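Local atomic coordinates of putative 4-amino-4-deoxychorismate lyase (Thermus thermophilus, PDB entry 2ZGI), a protein that binds pyridoxal 5'-phosphate and probably acts as a lyase, perhaps on 4-amino-4-deoxychorismate, as a member of the class-IV aminotransferase family. Residues L214-G217 with G221-P224; S103-G108 with F239-Y244. One frame throughout, in Å; residues are numbered along the deposited sequence.

Interaction 1: residues L214-G217 with G221-P224; sequences LLAG and GLLP. With PLP (pyridoxal-5'-phosphate), chain P.
L214 and L222 meet on one face of a short antiparallel pair of strands. They are diagonal neighbours, and their side chains cross at a slant. CD1 of L222 lies 3.8 Å from CB of L214. The L222 side chain extends with CG anti to the backbone N (chi1 179°), and this carries its CD1 over the neighbouring strand. On the same face L214 reaches P224, with its CD2 4.2 Å from CB of P224. A216, the direct partner of L222 in the register, touches it more loosely, with its CB 4.3 Å from CD1 of L222. L215 and L223 point to the other face. They meet side by side near the backbone, CB to CB at 4.4 Å, and beyond CB they stand farther apart.

The backbone bonds come in two pairs. L215 and L223 exchange N-H to O bonds in both directions, and the one from L215 N to L223 O is 2.7 Å long. G217 and G221 form the second pair. Here the bond from G221 N to G217 O is the more bent, at 139° about the hydrogen. G221 has a positive phi of 77°, where the chain leaves the turn.

I236, L235 and F239 of helix 233-239 cover the L214 and L222 face. CA of G217 comes within 3.4 Å of O1P of the cofactor. S218, next in the chain, is hydrogen-bonded to pyridoxal phosphate. This is a beta hairpin at the edge of a mixed sheet, with its turn end at the phosphate side of the cofactor pocket.

Interaction 2: residues S103-G108 with F239-Y244; sequences SLYREG and FLPACY
CD1 of L240 sits squarely over one face of the Y105 ring. It lies 3.4 Å from the centroid of the Y105 ring, 15° off the ring normal, a close CH-pi contact. With CG anti to the backbone N (chi1 177°), L240 extends its CD1 to the tyrosine. P241 and Y244 approach the ring obliquely. CD of P241 is 3.5 Å from OH of Y105, and OH of Y244 is 3.6 Å from CE2 of Y105. The two tyrosine hydroxyls do not bond across the contact. OH of Y105 is hydrogen-bonded to O of V220, and OH of Y244 to O of L100. Each hydroxyl is thus satisfied by a backbone carbonyl outside the contact.

The packing is therefore gathered round one buried ring. L240 and Y244 are partly exposed. Further along the helix, R106 and E107 are exposed and take no part. They pair with each other instead, in a salt bridge of 2.9 Å from NH1 of R106 to OE2 of E107.

The contact joins the short helix 103-107 to the chain that follows helix 233-239. On the helix side, Y105 also packs on L223 of strand 223-224. On the other side, P241 rests on R29 and E31 of strand 24-31, and C243 is disulfide-bonded to C78 of strand 78-86.

Interaction 1 lies in the core, its centre about 10 Å from the centre of the chain, and all its residues are buried. Interaction 2 is farther out, its centre about 16 Å from the centre of the chain, and only partly buried. The first is held by backbone hydrogen bonds with leucine packing on both faces. The second has no hydrogen bond between its segments and depends on contacts round a tyrosine. The two meet directly. O of L222 is 3.4 Å from CD1 of Y105, and CB of F239 packs near N of L222. The segments 103-108 and 239-244 thus both pack against the segment 221-224, whereas 214-217 leads to the cofactor.

Interaction 1: residues L214-G217 with G221-P224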
# COMPACT_ATOMS: atom_id res chain seq x y z
N LEU D 214 11.63 -18.69 -14.44
CA LEU D 214 11.57 -20.11 -14.12
C LEU D 214 11.20 -20.26 -12.64
O LEU D 214 11.31 -19.30 -11.86
CB LEU D 214 12.91 -20.82 -14.42
CG LEU D 214 13.48 -20.84 -15.86
CD1 LEU D 214 14.50 -19.73 -16.00
CD2 LEU D 214 14.12 -22.19 -16.18
N LEU D 215 10.76 -21.47 -12.30
CA LEU D 215 10.29 -21.82 -10.96
C LEU D 215 11.05 -23.03 -10.44
O LEU D 215 11.13 -24.05 -11.11
CB LEU D 215 8.79 -22.14 -11.00
CG LEU D 215 7.84 -21.03 -11.49
CD1 LEU D 215 6.42 -21.60 -11.59
CD2 LEU D 215 7.88 -19.80 -10.55
N ALA D 216 11.62 -22.90 -9.25
CA ALA D 216 12.36 -23.99 -8.63
C ALA D 216 11.65 -24.40 -7.34
O ALA D 216 11.20 -23.54 -6.60
CB ALA D 216 13.77 -23.54 -8.32
N GLY D 217 11.56 -25.70 -7.07
CA GLY D 217 11.04 -26.19 -5.79
C GLY D 217 11.25 -27.70 -5.64
O GLY D 217 11.47 -28.41 -6.61
N GLY D 221 11.18 -29.65 -9.24
CA GLY D 221 12.47 -29.46 -9.89
C GLY D 221 12.64 -28.03 -10.40
O GLY D 221 12.53 -27.07 -9.63
N LEU D 222 12.93 -27.89 -11.69
CA LEU D 222 13.07 -26.57 -12.32
C LEU D 222 12.15 -26.50 -13.52
O LEU D 222 12.30 -27.26 -14.50
CB LEU D 222 14.52 -26.31 -12.74
CG LEU D 222 14.82 -24.97 -13.44
CD1 LEU D 222 14.52 -23.74 -12.56
CD2 LEU D 222 16.27 -24.96 -13.93
N LEU D 223 11.18 -25.61 -13.41
CA LEU D 223 10.10 -25.54 -14.37
C LEU D 223 10.15 -24.17 -15.06
O LEU D 223 10.19 -23.13 -14.37
CB LEU D 223 8.80 -25.74 -13.61
CG LEU D 223 7.44 -26.07 -14.19
CD1 LEU D 223 7.39 -27.32 -15.07
CD2 LEU D 223 6.53 -26.24 -13.00
N PRO D 224 10.18 -24.16 -16.41
CA PRO D 224 10.22 -22.87 -17.07
C PRO D 224 8.83 -22.27 -17.16
O PRO D 224 7.85 -23.01 -17.26
CB PRO D 224 10.74 -23.21 -18.47
CG PRO D 224 10.23 -24.59 -18.74
CD PRO D 224 10.15 -25.28 -17.38
N1 PLP P . 8.46 -20.70 -1.94
C2 PLP P . 7.68 -21.00 -0.88
C2A PLP P . 6.72 -19.97 -0.36
C3 PLP P . 7.76 -22.27 -0.29
O3 PLP P . 6.96 -22.53 0.78
C4 PLP P . 8.68 -23.20 -0.80
C4A PLP P . 8.87 -24.58 -0.20
C5 PLP P . 9.49 -22.84 -1.87
C6 PLP P . 9.34 -21.57 -2.42
C5A PLP P . 10.48 -23.80 -2.50
O4P PLP P . 11.57 -24.19 -1.66
P PLP P . 12.42 -25.52 -1.87
O1P PLP P . 13.14 -25.39 -3.19
O2P PLP P . 11.50 -26.72 -1.91
O3P PLP P . 13.27 -25.45 -0.64

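Interaction 2: residues S103-G108 with F239-Y244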
# COMPACT_ATOMS: atom_id res chain seq x y z
N SER D 103 5.71 -32.71 -20.86
CA SER D 103 5.61 -31.60 -21.80
C SER D 103 5.72 -30.24 -21.13
O SER D 103 6.20 -29.29 -21.74
CB SER D 103 4.31 -31.69 -22.61
OG SER D 103 3.20 -31.38 -21.80
N LEU D 104 5.28 -30.14 -19.88
CA LEU D 104 5.38 -28.89 -19.13
C LEU D 104 6.79 -28.35 -18.99
O LEU D 104 7.00 -27.13 -18.90
CB LEU D 104 4.77 -29.03 -17.73
CG LEU D 104 3.24 -29.03 -17.62
CD1 LEU D 104 2.81 -28.56 -16.23
CD2 LEU D 104 2.59 -28.16 -18.71
N TYR D 105 7.75 -29.26 -18.94
CA TYR D 105 9.15 -28.88 -18.80
C TYR D 105 9.73 -28.41 -20.14
O TYR D 105 10.74 -27.72 -20.16
CB TYR D 105 9.98 -30.03 -18.21
CG TYR D 105 9.58 -30.32 -16.78
CD1 TYR D 105 10.23 -29.69 -15.72
CD2 TYR D 105 8.53 -31.19 -16.48
CE1 TYR D 105 9.87 -29.92 -14.39
CE2 TYR D 105 8.15 -31.43 -15.14
CZ TYR D 105 8.84 -30.78 -14.10
OH TYR D 105 8.50 -30.98 -12.77
N ARG D 106 9.06 -28.80 -21.23
CA ARG D 106 9.44 -28.40 -22.58
C ARG D 106 8.73 -27.14 -23.01
O ARG D 106 9.36 -26.20 -23.50
CB ARG D 106 9.09 -29.50 -23.58
CG ARG D 106 10.07 -30.67 -23.68
CD ARG D 106 9.64 -31.59 -24.84
NE ARG D 106 9.23 -30.82 -26.01
CZ ARG D 106 7.97 -30.62 -26.40
NH1 ARG D 106 6.96 -31.15 -25.72
NH2 ARG D 106 7.72 -29.88 -27.47
N GLU D 107 7.42 -27.13 -22.80
CA GLU D 107 6.52 -26.04 -23.23
C GLU D 107 6.24 -24.95 -22.17
O GLU D 107 5.73 -23.86 -22.49
CB GLU D 107 5.22 -26.66 -23.75
CG GLU D 107 5.50 -27.73 -24.81
CD GLU D 107 4.31 -28.65 -25.11
OE1 GLU D 107 3.21 -28.45 -24.55
OE2 GLU D 107 4.49 -29.60 -25.92
N GLY D 108 6.57 -25.23 -20.91
CA GLY D 108 6.45 -24.24 -19.86
C GLY D 108 5.05 -24.06 -19.29
O GLY D 108 4.05 -24.51 -19.86
N PHE D 239 17.40 -31.07 -13.27
CA PHE D 239 16.50 -30.99 -12.11
C PHE D 239 15.15 -31.66 -12.28
O PHE D 239 14.33 -31.66 -11.35
CB PHE D 239 16.38 -29.54 -11.64
CG PHE D 239 17.66 -29.02 -11.05
CD1 PHE D 239 18.04 -29.36 -9.75
CD2 PHE D 239 18.53 -28.24 -11.82
CE1 PHE D 239 19.26 -28.91 -9.21
CE2 PHE D 239 19.75 -27.79 -11.29
CZ PHE D 239 20.11 -28.13 -9.98
N LEU D 240 14.94 -32.22 -13.47
CA LEU D 240 13.69 -32.88 -13.81
C LEU D 240 13.48 -34.10 -12.91
O LEU D 240 14.34 -34.96 -12.83
CB LEU D 240 13.68 -33.30 -15.28
CG LEU D 240 12.49 -34.09 -15.84
CD1 LEU D 240 11.33 -33.13 -16.17
CD2 LEU D 240 12.93 -34.88 -17.08
N PRO D 241 12.32 -34.17 -12.22
CA PRO D 241 12.08 -35.28 -11.30
C PRO D 241 12.20 -36.62 -12.01
O PRO D 241 11.63 -36.80 -13.10
CB PRO D 241 10.63 -35.04 -10.85
CG PRO D 241 10.47 -33.57 -10.94
CD PRO D 241 11.20 -33.20 -12.20
N ALA D 242 12.94 -37.55 -11.42
CA ALA D 242 13.10 -38.88 -12.00
C ALA D 242 11.93 -39.82 -11.66
O ALA D 242 12.12 -40.88 -11.07
CB ALA D 242 14.45 -39.48 -11.56
N CYS D 243 10.72 -39.44 -12.05
CA CYS D 243 9.51 -40.06 -11.50
C CYS D 243 8.45 -40.52 -12.50
O CYS D 243 7.31 -40.74 -12.11
CB CYS D 243 8.88 -39.08 -10.49
SG CYS D 243 10.04 -38.62 -9.18
N TYR D 244 8.80 -40.66 -13.77
CA TYR D 244 7.86 -41.18 -14.79
C TYR D 244 7.84 -42.72 -14.85
O TYR D 244 8.85 -43.35 -14.54
CB TYR D 244 8.17 -40.56 -16.17
CG TYR D 244 8.02 -39.05 -16.16
CD1 TYR D 244 6.75 -38.44 -16.28
CD2 TYR D 244 9.13 -38.22 -16.00
CE1 TYR D 244 6.60 -37.06 -16.26
CE2 TYR D 244 8.99 -36.83 -15.97
CZ TYR D 244 7.72 -36.26 -16.11
OH TYR D 244 7.59 -34.88 -16.07